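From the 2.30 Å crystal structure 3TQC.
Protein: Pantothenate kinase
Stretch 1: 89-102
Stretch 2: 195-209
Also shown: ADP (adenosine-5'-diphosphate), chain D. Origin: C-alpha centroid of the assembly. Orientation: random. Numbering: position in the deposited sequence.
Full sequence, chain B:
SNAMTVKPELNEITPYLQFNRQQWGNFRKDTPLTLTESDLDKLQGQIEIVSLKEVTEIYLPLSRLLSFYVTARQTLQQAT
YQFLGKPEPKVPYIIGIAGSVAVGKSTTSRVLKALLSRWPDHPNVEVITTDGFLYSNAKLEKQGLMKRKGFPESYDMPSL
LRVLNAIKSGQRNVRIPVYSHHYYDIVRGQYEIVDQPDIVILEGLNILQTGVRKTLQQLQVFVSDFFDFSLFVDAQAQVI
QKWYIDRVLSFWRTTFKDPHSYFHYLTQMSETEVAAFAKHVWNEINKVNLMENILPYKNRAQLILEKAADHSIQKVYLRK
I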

ATOM      1  N   PRO B  89      -5.703 -18.536  13.112  1.00 29.84           N
ATOM      2  CA  PRO B  89      -6.849 -18.207  12.291  1.00 28.83           C
ATOM      3  C   PRO B  89      -6.590 -16.980  11.439  1.00 26.85           C
ATOM      4  O   PRO B  89      -5.616 -16.254  11.656  1.00 25.95           O
ATOM      5  N   LYS B  90      -7.467 -16.765  10.472  1.00 25.87           N
ATOM      6  CA  LYS B  90      -7.447 -15.542   9.685  1.00 24.51           C
ATOM      7  C   LYS B  90      -7.656 -14.291  10.533  1.00 23.45           C
ATOM      8  O   LYS B  90      -8.203 -14.327  11.634  1.00 23.66           O
ATOM      9  N   VAL B  91      -7.207 -13.183   9.979  1.00 21.91           N
ATOM     10  CA  VAL B  91      -7.490 -11.878  10.503  1.00 20.90           C
ATOM     11  C   VAL B  91      -8.514 -11.265   9.522  1.00 20.98           C
ATOM     12  O   VAL B  91      -8.717 -11.805   8.426  1.00 20.58           O
ATOM     13  N   PRO B  92      -9.136 -10.133   9.897  1.00 20.62           N
ATOM     14  CA  PRO B  92     -10.190  -9.569   9.061  1.00 20.11           C
ATOM     15  C   PRO B  92      -9.656  -8.940   7.783  1.00 19.13           C
ATOM     16  O   PRO B  92      -8.524  -8.465   7.725  1.00 19.27           O
ATOM     17  N   TYR B  93     -10.482  -8.979   6.761  1.00 18.27           N
ATOM     18  CA  TYR B  93     -10.239  -8.251   5.547  1.00 17.50           C
ATOM     19  C   TYR B  93     -10.705  -6.823   5.811  1.00 16.67           C
ATOM     20  O   TYR B  93     -11.814  -6.635   6.279  1.00 17.59           O
ATOM     21  N   ILE B  94      -9.862  -5.832   5.549  1.00 15.92           N
ATOM     22  CA  ILE B  94     -10.208  -4.447   5.852  1.00 15.65           C
ATOM     23  C   ILE B  94     -10.317  -3.631   4.585  1.00 15.12           C
ATOM     24  O   ILE B  94      -9.372  -3.570   3.800  1.00 15.29           O
ATOM     25  N   ILE B  95     -11.470  -2.998   4.406  1.00 14.80           N
ATOM     26  CA  ILE B  95     -11.749  -2.194   3.238  1.00 14.77           C
ATOM     27  C   ILE B  95     -11.762  -0.721   3.658  1.00 15.37           C
ATOM     28  O   ILE B  95     -12.507  -0.338   4.554  1.00 16.52           O
ATOM     29  N   GLY B  96     -10.945   0.095   3.012  1.00 15.26           N
ATOM     30  CA  GLY B  96     -10.843   1.506   3.339  1.00 15.92           C
ATOM     31  C   GLY B  96     -11.832   2.303   2.525  1.00 16.45           C
ATOM     32  O   GLY B  96     -12.043   2.016   1.349  1.00 16.56           O
ATOM     33  N   ILE B  97     -12.478   3.285   3.152  1.00 17.06           N
ATOM     34  CA  ILE B  97     -13.309   4.216   2.414  1.00 16.83           C
ATOM     35  C   ILE B  97     -12.863   5.628   2.728  1.00 17.60           C
ATOM     36  O   ILE B  97     -12.915   6.068   3.883  1.00 18.63           O
ATOM     37  N   ALA B  98     -12.396   6.326   1.700  1.00 17.23           N
ATOM     38  CA  ALA B  98     -11.849   7.669   1.838  1.00 17.15           C
ATOM     39  C   ALA B  98     -12.649   8.623   0.948  1.00 17.64           C
ATOM     40  O   ALA B  98     -13.454   8.193   0.125  1.00 18.65           O
ATOM     41  N   GLY B  99     -12.419   9.914   1.112  1.00 17.96           N
ATOM     42  CA  GLY B  99     -13.133  10.928   0.376  1.00 18.39           C
ATOM     43  C   GLY B  99     -13.305  12.163   1.241  1.00 19.25           C
ATOM     44  O   GLY B  99     -13.043  12.124   2.442  1.00 17.65           O
ATOM     45  N   SER B 100     -13.729  13.260   0.604  1.00 19.79           N
ATOM     46  CA  SER B 100     -13.932  14.539   1.264  1.00 20.74           C
ATOM     47  C   SER B 100     -14.925  14.437   2.391  1.00 21.22           C
ATOM     48  O   SER B 100     -15.754  13.529   2.418  1.00 21.96           O
ATOM     49  N   VAL B 101     -14.868  15.403   3.296  1.00 21.95           N
ATOM     50  CA  VAL B 101     -15.964  15.640   4.205  1.00 22.30           C
ATOM     51  C   VAL B 101     -17.233  15.834   3.356  1.00 22.65           C
ATOM     52  O   VAL B 101     -17.205  16.542   2.355  1.00 22.75           O
ATOM     53  N   ALA B 102     -18.321  15.180   3.756  1.00 22.13           N
ATOM     54  CA  ALA B 102     -19.643  15.339   3.137  1.00 22.23           C
ATOM     55  C   ALA B 102     -19.803  14.703   1.756  1.00 21.50           C
ATOM     56  O   ALA B 102     -20.782  14.969   1.068  1.00 21.87           O
ATOM     57  N   ASP B 195     -14.426  -7.164  17.099  1.00 24.73           N
ATOM     58  CA  ASP B 195     -14.011  -8.458  17.617  1.00 25.31           C
ATOM     59  C   ASP B 195     -13.775  -9.509  16.527  1.00 24.27           C
ATOM     60  O   ASP B 195     -14.561 -10.455  16.367  1.00 24.84           O
ATOM     61  N   GLN B 196     -12.656  -9.358  15.832  1.00 22.68           N
ATOM     62  CA  GLN B 196     -12.282 -10.211  14.695  1.00 22.01           C
ATOM     63  C   GLN B 196     -13.445 -10.546  13.771  1.00 21.54           C
ATOM     64  O   GLN B 196     -13.720 -11.705  13.512  1.00 22.52           O
ATOM     65  N   PRO B 197     -14.120  -9.512  13.252  1.00 21.27           N
ATOM     66  CA  PRO B 197     -15.163  -9.767  12.272  1.00 20.98           C
ATOM     67  C   PRO B 197     -14.499 -10.266  10.996  1.00 20.65           C
ATOM     68  O   PRO B 197     -13.274 -10.355  10.922  1.00 20.17           O
ATOM     69  N   ASP B 198     -15.289 -10.590   9.994  1.00 20.54           N
ATOM     70  CA  ASP B 198     -14.726 -11.051   8.750  1.00 20.17           C
ATOM     71  C   ASP B 198     -14.230  -9.867   7.949  1.00 18.98           C
ATOM     72  O   ASP B 198     -13.259  -9.969   7.210  1.00 18.42           O
ATOM     73  N   ILE B 199     -14.921  -8.740   8.100  1.00 18.76           N
ATOM     74  CA  ILE B 199     -14.613  -7.534   7.352  1.00 17.95           C
ATOM     75  C   ILE B 199     -14.690  -6.330   8.266  1.00 18.05           C
ATOM     76  O   ILE B 199     -15.603  -6.221   9.105  1.00 19.01           O
ATOM     77  N   VAL B 200     -13.706  -5.442   8.130  1.00 17.16           N
ATOM     78  CA  VAL B 200     -13.751  -4.154   8.768  1.00 16.74           C
ATOM     79  C   VAL B 200     -13.804  -3.134   7.659  1.00 16.96           C
ATOM     80  O   VAL B 200     -12.977  -3.158   6.744  1.00 16.83           O
ATOM     81  N   ILE B 201     -14.791  -2.251   7.700  1.00 17.48           N
ATOM     82  CA  ILE B 201     -14.834  -1.155   6.758  1.00 17.19           C
ATOM     83  C   ILE B 201     -14.260   0.022   7.512  1.00 17.79           C
ATOM     84  O   ILE B 201     -14.808   0.437   8.520  1.00 18.69           O
ATOM     85  N   LEU B 202     -13.144   0.548   7.029  1.00 18.18           N
ATOM     86  CA  LEU B 202     -12.463   1.659   7.688  1.00 19.22           C
ATOM     87  C   LEU B 202     -12.733   2.937   6.910  1.00 19.62           C
ATOM     88  O   LEU B 202     -12.233   3.105   5.805  1.00 19.92           O
ATOM     89  N   GLU B 203     -13.549   3.824   7.462  1.00 21.38           N
ATOM     90  CA  GLU B 203     -13.847   5.082   6.780  1.00 22.58           C
ATOM     91  C   GLU B 203     -13.206   6.251   7.499  1.00 23.06           C
ATOM     92  O   GLU B 203     -13.147   6.287   8.727  1.00 23.15           O
ATOM     93  N   GLY B 204     -12.710   7.196   6.712  1.00 23.51           N
ATOM     94  CA  GLY B 204     -12.277   8.484   7.225  1.00 24.59           C
ATOM     95  C   GLY B 204     -11.533   9.286   6.178  1.00 24.99           C
ATOM     96  O   GLY B 204     -11.040   8.744   5.194  1.00 24.66           O
ATOM     97  N   LEU B 205     -11.421  10.579   6.438  1.00 26.54           N
ATOM     98  CA  LEU B 205     -10.693  11.514   5.572  1.00 27.17           C
ATOM     99  C   LEU B 205      -9.271  11.050   5.211  1.00 26.36           C
ATOM    100  O   LEU B 205      -8.812  11.249   4.087  1.00 26.79           O
ATOM    101  N   ASN B 206      -8.591  10.439   6.175  1.00 25.60           N
ATOM    102  CA  ASN B 206      -7.126  10.403   6.187  1.00 25.67           C
ATOM    103  C   ASN B 206      -6.501   9.056   5.902  1.00 24.55           C
ATOM    104  O   ASN B 206      -5.309   8.885   6.125  1.00 24.90           O
ATOM    105  N   ILE B 207      -7.288   8.092   5.439  1.00 23.66           N
ATOM    106  CA  ILE B 207      -6.814   6.706   5.431  1.00 22.66           C
ATOM    107  C   ILE B 207      -5.793   6.406   4.348  1.00 22.30           C
ATOM    108  O   ILE B 207      -5.131   5.371   4.406  1.00 22.08           O
ATOM    109  N   LEU B 208      -5.691   7.289   3.355  1.00 22.35           N
ATOM    110  CA  LEU B 208      -4.766   7.123   2.248  1.00 22.59           C
ATOM    111  C   LEU B 208      -3.490   7.962   2.424  1.00 23.72           C
ATOM    112  O   LEU B 208      -2.592   7.930   1.586  1.00 22.70           O
ATOM    113  N   GLN B 209      -3.426   8.703   3.522  1.00 24.68           N
ATOM    114  CA  GLN B 209      -2.299   9.567   3.791  1.00 26.84           C
ATOM    115  C   GLN B 209      -1.132   8.802   4.382  1.00 27.82           C
ATOM    116  O   GLN B 209      -1.234   7.612   4.675  1.00 27.19           O
TER

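The strand that begins at Y93 and its parallel neighbour, 199-203, set the frame for this contact, and their register decides where each side chain may go. Backbone hydrogen bonds run from Y93 N to D198 O (3.0 Å) through to G204 N and I97 O (3.1 Å), pairing Y93 with I199, I94 with V200, I95 with I201, G96 with L202 and I97 with E203. Side chains of paired residues therefore emerge on the same face of the sheet, and packing is a matter of filling the space beside and diagonally along the neighbouring strand.

On the face carrying Y93, I95, I97, I199, I201 and E203, the four isoleucines share one conformation, chi1 m and chi2 t, a common rotamer for isoleucine. Repeating it makes a regular diagonal: I95 CD1 reaches back to I199 CG2 at 4.0 Å, and I97 CD1 repeats the step more tightly to I201 CG2 at 3.5 Å. Y93 (chi1 t) and E203 (chi1 p) bracket this apolar row, and the ends of both lead away from the opposing stretch; the E203 carboxylate finds its hydrogen bonds elsewhere in the structure.

The other face is built from I94, V200 and L202, with G96 beside L202. I94, again m and t, sets CG1 3.9 Å from V200 CB and CG2 4.0 Å from L202 CB. V200 adopts t, and its CG2 also lies 4.0 Å from P92 CB, extending the apolar surface back to the residue before the strand begins. G96 has no side chain, and its space is filled from elsewhere. I207, with chi1 p and chi2 t, sends CD1 to within 3.5 Å of G96 CA; a beta carbon on G96 would come about 2.8 Å from that CD1, a clash. The space left by the glycine is thus used by a residue from the turn that follows the second strand. A98 continues the theme of small residues, its CB pointing toward the turn and meeting I207 CG1 at 3.5 Å and L208 CD1 at 3.8 Å.

Beyond the sheet, L205 starts with its CB directed away, but m, t torsions bring its end back, placing CD2 3.5 Å from V101 CG2, where V101 is t. Nearby, S100 uses chi1 t to donate from OG to V101 O (2.7 Å), and A102 N donates to ADP O3B at 2.9 Å, as befits a kinase's nucleotide site.

At the opposite end, polarity takes over. K90 leaves its backbone sideways, and its p, t, t, p chain carries NZ to D198 OD1 at 2.7 Å, a salt bridge. D198, in m, likewise brings its end nearer than its CB direction suggests. The ammonium also donates to two waters: water 1, 2.8 Å from K90 NZ, passes a hydrogen to D198 O at 2.9 Å, and water 2, 3.0 Å from K90 NZ, does so to P197 O at 2.5 Å. P92 CG rests 3.9 Å from P197 CD, an apolar contact at the same end of the interface.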

ATOM      1  CB  PRO B  89      -7.948 -17.924  13.310  1.00 29.47           C
ATOM      2  CG  PRO B  89      -7.256 -17.582  14.570  1.00 30.46           C
ATOM      3  CD  PRO B  89      -5.850 -18.081  14.502  1.00 30.68           C
ATOM      4  CB  LYS B  90      -8.511 -15.584   8.592  1.00 24.47           C
ATOM      5  CG  LYS B  90      -9.943 -15.416   9.100  1.00 25.93           C
ATOM      6  CD  LYS B  90     -10.958 -15.759   8.008  1.00 27.47           C
ATOM      7  CE  LYS B  90     -12.396 -15.558   8.502  1.00 29.16           C
ATOM      8  NZ  LYS B  90     -12.832 -14.125   8.400  1.00 28.14           N
ATOM      9  CB  VAL B  91      -6.210 -11.018  10.576  1.00 20.03           C
ATOM     10  CG1 VAL B  91      -5.306 -11.508  11.666  1.00 20.32           C
ATOM     11  CG2 VAL B  91      -5.493 -11.017   9.258  1.00 17.05           C
ATOM     12  CB  PRO B  92     -10.823  -8.491   9.960  1.00 20.18           C
ATOM     13  CG  PRO B  92     -10.407  -8.850  11.356  1.00 21.58           C
ATOM     14  CD  PRO B  92      -8.995  -9.383  11.152  1.00 21.14           C
ATOM     15  CB  TYR B  93     -11.040  -8.877   4.414  1.00 16.67           C
ATOM     16  CG  TYR B  93     -10.618  -8.393   3.065  1.00 17.41           C
ATOM     17  CD1 TYR B  93      -9.662  -9.069   2.339  1.00 16.89           C
ATOM     18  CD2 TYR B  93     -11.186  -7.252   2.504  1.00 16.03           C
ATOM     19  CE1 TYR B  93      -9.271  -8.623   1.106  1.00 17.21           C
ATOM     20  CE2 TYR B  93     -10.793  -6.794   1.286  1.00 16.02           C
ATOM     21  CZ  TYR B  93      -9.846  -7.492   0.576  1.00 16.91           C
ATOM     22  OH  TYR B  93      -9.452  -7.037  -0.656  1.00 16.06           O
ATOM     23  CB  ILE B  94      -9.187  -3.781   6.765  1.00 15.98           C
ATOM     24  CG1 ILE B  94      -9.016  -4.587   8.059  1.00 16.23           C
ATOM     25  CG2 ILE B  94      -9.630  -2.371   7.085  1.00 15.72           C
ATOM     26  CD1 ILE B  94      -8.385  -3.786   9.202  1.00 16.40           C
ATOM     27  CB  ILE B  95     -13.109  -2.560   2.636  1.00 14.83           C
ATOM     28  CG1 ILE B  95     -13.109  -4.013   2.149  1.00 15.94           C
ATOM     29  CG2 ILE B  95     -13.475  -1.633   1.476  1.00 13.21           C
ATOM     30  CD1 ILE B  95     -14.544  -4.555   1.858  1.00 16.12           C
ATOM     31  CB  ILE B  97     -14.776   4.065   2.740  1.00 17.56           C
ATOM     32  CG1 ILE B  97     -15.260   2.646   2.466  1.00 16.74           C
ATOM     33  CG2 ILE B  97     -15.615   5.028   1.877  1.00 17.34           C
ATOM     34  CD1 ILE B  97     -16.742   2.525   2.679  1.00 17.43           C
ATOM     35  CB  ALA B  98     -10.390   7.665   1.442  1.00 16.56           C
ATOM     36  CB  SER B 100     -14.480  15.551   0.263  1.00 21.76           C
ATOM     37  OG  SER B 100     -14.975  16.717   0.902  1.00 21.66           O
ATOM     38  CB  VAL B 101     -15.726  16.921   5.069  1.00 24.16           C
ATOM     39  CG1 VAL B 101     -16.939  17.208   5.993  1.00 23.45           C
ATOM     40  CG2 VAL B 101     -14.410  16.825   5.876  1.00 23.18           C
ATOM     41  CB  ALA B 102     -20.036  16.803   3.084  1.00 23.07           C
ATOM     42  CB  ASP B 195     -15.034  -8.974  18.628  1.00 26.50           C
ATOM     43  CG  ASP B 195     -14.600 -10.285  19.271  1.00 29.13           C
ATOM     44  OD1 ASP B 195     -13.369 -10.487  19.416  1.00 26.15           O
ATOM     45  OD2 ASP B 195     -15.489 -11.104  19.633  1.00 32.84           O
ATOM     46  CB  GLN B 196     -11.558 -11.474  15.171  1.00 21.88           C
ATOM     47  CG  GLN B 196     -10.217 -11.158  15.793  1.00 21.28           C
ATOM     48  CD  GLN B 196      -9.225 -10.589  14.793  1.00 19.81           C
ATOM     49  OE1 GLN B 196      -8.646  -9.517  15.007  1.00 19.47           O
ATOM     50  NE2 GLN B 196      -9.004 -11.313  13.707  1.00 15.72           N
ATOM     51  CB  PRO B 197     -15.751  -8.388  12.043  1.00 20.64           C
ATOM     52  CG  PRO B 197     -14.579  -7.474  12.213  1.00 19.12           C
ATOM     53  CD  PRO B 197     -13.754  -8.078  13.301  1.00 20.25           C
ATOM     54  CB  ASP B 198     -15.793 -11.813   7.978  1.00 21.25           C
ATOM     55  CG  ASP B 198     -16.278 -13.013   8.732  1.00 23.47           C
ATOM     56  OD1 ASP B 198     -15.439 -13.935   8.923  1.00 23.91           O
ATOM     57  OD2 ASP B 198     -17.468 -13.010   9.150  1.00 24.31           O
ATOM     58  CB  ILE B 199     -15.594  -7.337   6.185  1.00 18.04           C
ATOM     59  CG1 ILE B 199     -15.499  -8.522   5.200  1.00 17.47           C
ATOM     60  CG2 ILE B 199     -15.350  -5.989   5.508  1.00 17.00           C
ATOM     61  CD1 ILE B 199     -16.595  -8.513   4.099  1.00 17.63           C
ATOM     62  CB  VAL B 200     -12.497  -3.900   9.629  1.00 17.20           C
ATOM     63  CG1 VAL B 200     -12.507  -2.471  10.169  1.00 14.12           C
ATOM     64  CG2 VAL B 200     -12.414  -4.939  10.760  1.00 16.06           C
ATOM     65  CB  ILE B 201     -16.260  -0.861   6.261  1.00 17.89           C
ATOM     66  CG1 ILE B 201     -16.770  -2.014   5.388  1.00 16.87           C
ATOM     67  CG2 ILE B 201     -16.305   0.456   5.470  1.00 16.15           C
ATOM     68  CD1 ILE B 201     -18.261  -1.982   5.139  1.00 17.14           C
ATOM     69  CB  LEU B 202     -10.961   1.373   7.760  1.00 18.79           C
ATOM     70  CG  LEU B 202     -10.096   2.434   8.443  1.00 20.25           C
ATOM     71  CD1 LEU B 202     -10.519   2.626   9.896  1.00 20.26           C
ATOM     72  CD2 LEU B 202      -8.621   2.064   8.333  1.00 19.89           C
ATOM     73  CB  GLU B 203     -15.352   5.325   6.644  1.00 23.52           C
ATOM     74  CG  GLU B 203     -16.107   5.162   7.927  1.00 28.25           C
ATOM     75  CD  GLU B 203     -17.204   6.190   8.133  1.00 33.22           C
ATOM     76  OE1 GLU B 203     -16.908   7.403   8.093  1.00 37.09           O
ATOM     77  OE2 GLU B 203     -18.351   5.771   8.401  1.00 37.64           O
ATOM     78  CB  LEU B 205     -10.565  12.885   6.279  1.00 28.23           C
ATOM     79  CG  LEU B 205     -11.831  13.545   6.835  1.00 30.31           C
ATOM     80  CD1 LEU B 205     -11.528  14.906   7.449  1.00 32.92           C
ATOM     81  CD2 LEU B 205     -12.882  13.686   5.733  1.00 32.56           C
ATOM     82  CB  ASN B 206      -6.627  10.873   7.552  1.00 26.25           C
ATOM     83  CG  ASN B 206      -7.199  10.040   8.711  1.00 26.47           C
ATOM     84  OD1 ASN B 206      -8.262   9.445   8.585  1.00 25.62           O
ATOM     85  ND2 ASN B 206      -6.504  10.029   9.844  1.00 27.72           N
ATOM     86  CB  ILE B 207      -7.950   5.698   5.311  1.00 21.96           C
ATOM     87  CG1 ILE B 207      -8.773   5.956   4.049  1.00 22.29           C
ATOM     88  CG2 ILE B 207      -8.784   5.736   6.559  1.00 21.95           C
ATOM     89  CD1 ILE B 207      -9.545   4.731   3.578  1.00 22.66           C
ATOM     90  CB  LEU B 208      -5.462   7.503   0.947  1.00 22.35           C
ATOM     91  CG  LEU B 208      -6.714   6.684   0.681  1.00 22.38           C
ATOM     92  CD1 LEU B 208      -7.333   6.992  -0.662  1.00 20.97           C
ATOM     93  CD2 LEU B 208      -6.381   5.205   0.795  1.00 22.42           C
ATOM     94  CB  GLN B 209      -2.717  10.663   4.760  1.00 27.38           C
ATOM     95  CG  GLN B 209      -3.795  11.575   4.227  1.00 28.34           C
ATOM     96  CD  GLN B 209      -4.321  12.522   5.296  1.00 29.73           C
ATOM     97  OE1 GLN B 209      -3.764  12.608   6.398  1.00 31.89           O
ATOM     98  NE2 GLN B 209      -5.384  13.239   4.974  1.00 28.01           N
TER
HETATM   99  PB  ADP D 500     -19.247  11.786   4.950  1.00 21.58           P
HETATM  100  O1B ADP D 500     -19.441  10.577   5.809  1.00 18.50           O
HETATM  101  O2B ADP D 500     -18.236  11.582   3.852  1.00 17.52           O
HETATM  102  O3B ADP D 500     -19.033  13.081   5.702  1.00 21.98           O
HETATM  103  PA  ADP D 500     -22.040  11.428   4.627  1.00 23.69           P
HETATM  104  O1A ADP D 500     -21.953   9.943   4.364  1.00 26.21           O
HETATM  105  O2A ADP D 500     -22.433  11.956   5.970  1.00 27.79           O
HETATM  106  O3A ADP D 500     -20.640  12.092   4.213  1.00 22.31           O
HETATM  107  O5' ADP D 500     -23.037  12.064   3.572  1.00 22.30           O
HETATM  108  C5' ADP D 500     -22.988  13.445   3.261  1.00 23.60           C
HETATM  109  C4' ADP D 500     -24.391  13.937   2.932  1.00 24.09           C
HETATM  110  O4' ADP D 500     -24.812  13.419   1.674  1.00 23.68           O
HETATM  111  C3' ADP D 500     -25.415  13.458   3.939  1.00 24.46           C
HETATM  112  O3' ADP D 500     -26.387  14.490   4.114  1.00 25.19           O
HETATM  113  C2' ADP D 500     -26.030  12.224   3.327  1.00 23.53           C
HETATM  114  O2' ADP D 500     -27.393  12.087   3.691  1.00 25.70           O
HETATM  115  C1' ADP D 500     -25.890  12.490   1.843  1.00 24.39           C
HETATM  116  N9  ADP D 500     -25.588  11.289   1.038  1.00 23.91           N
HETATM  117  C8  ADP D 500     -24.472  10.552   1.127  1.00 23.30           C
HETATM  118  N7  ADP D 500     -24.493   9.540   0.230  1.00 23.27           N
HETATM  119  C5  ADP D 500     -25.644   9.641  -0.439  1.00 23.10           C
HETATM  120  C6  ADP D 500     -26.258   8.879  -1.523  1.00 23.92           C
HETATM  121  N6  ADP D 500     -25.602   7.802  -2.022  1.00 23.76           N
HETATM  122  N1  ADP D 500     -27.461   9.295  -1.960  1.00 26.18           N
HETATM  123  C2  ADP D 500     -28.099  10.367  -1.439  1.00 27.51           C
HETATM  124  N3  ADP D 500     -27.576  11.111  -0.440  1.00 27.76           N
HETATM  125  C4  ADP D 500     -26.367  10.791   0.083  1.00 24.01           C
HETATM  126  O   HOH W   1     -12.419 -12.520   6.168  1.00 15.52           O
HETATM  127  O   HOH W   2     -11.882 -12.393  10.676  1.00 21.95           O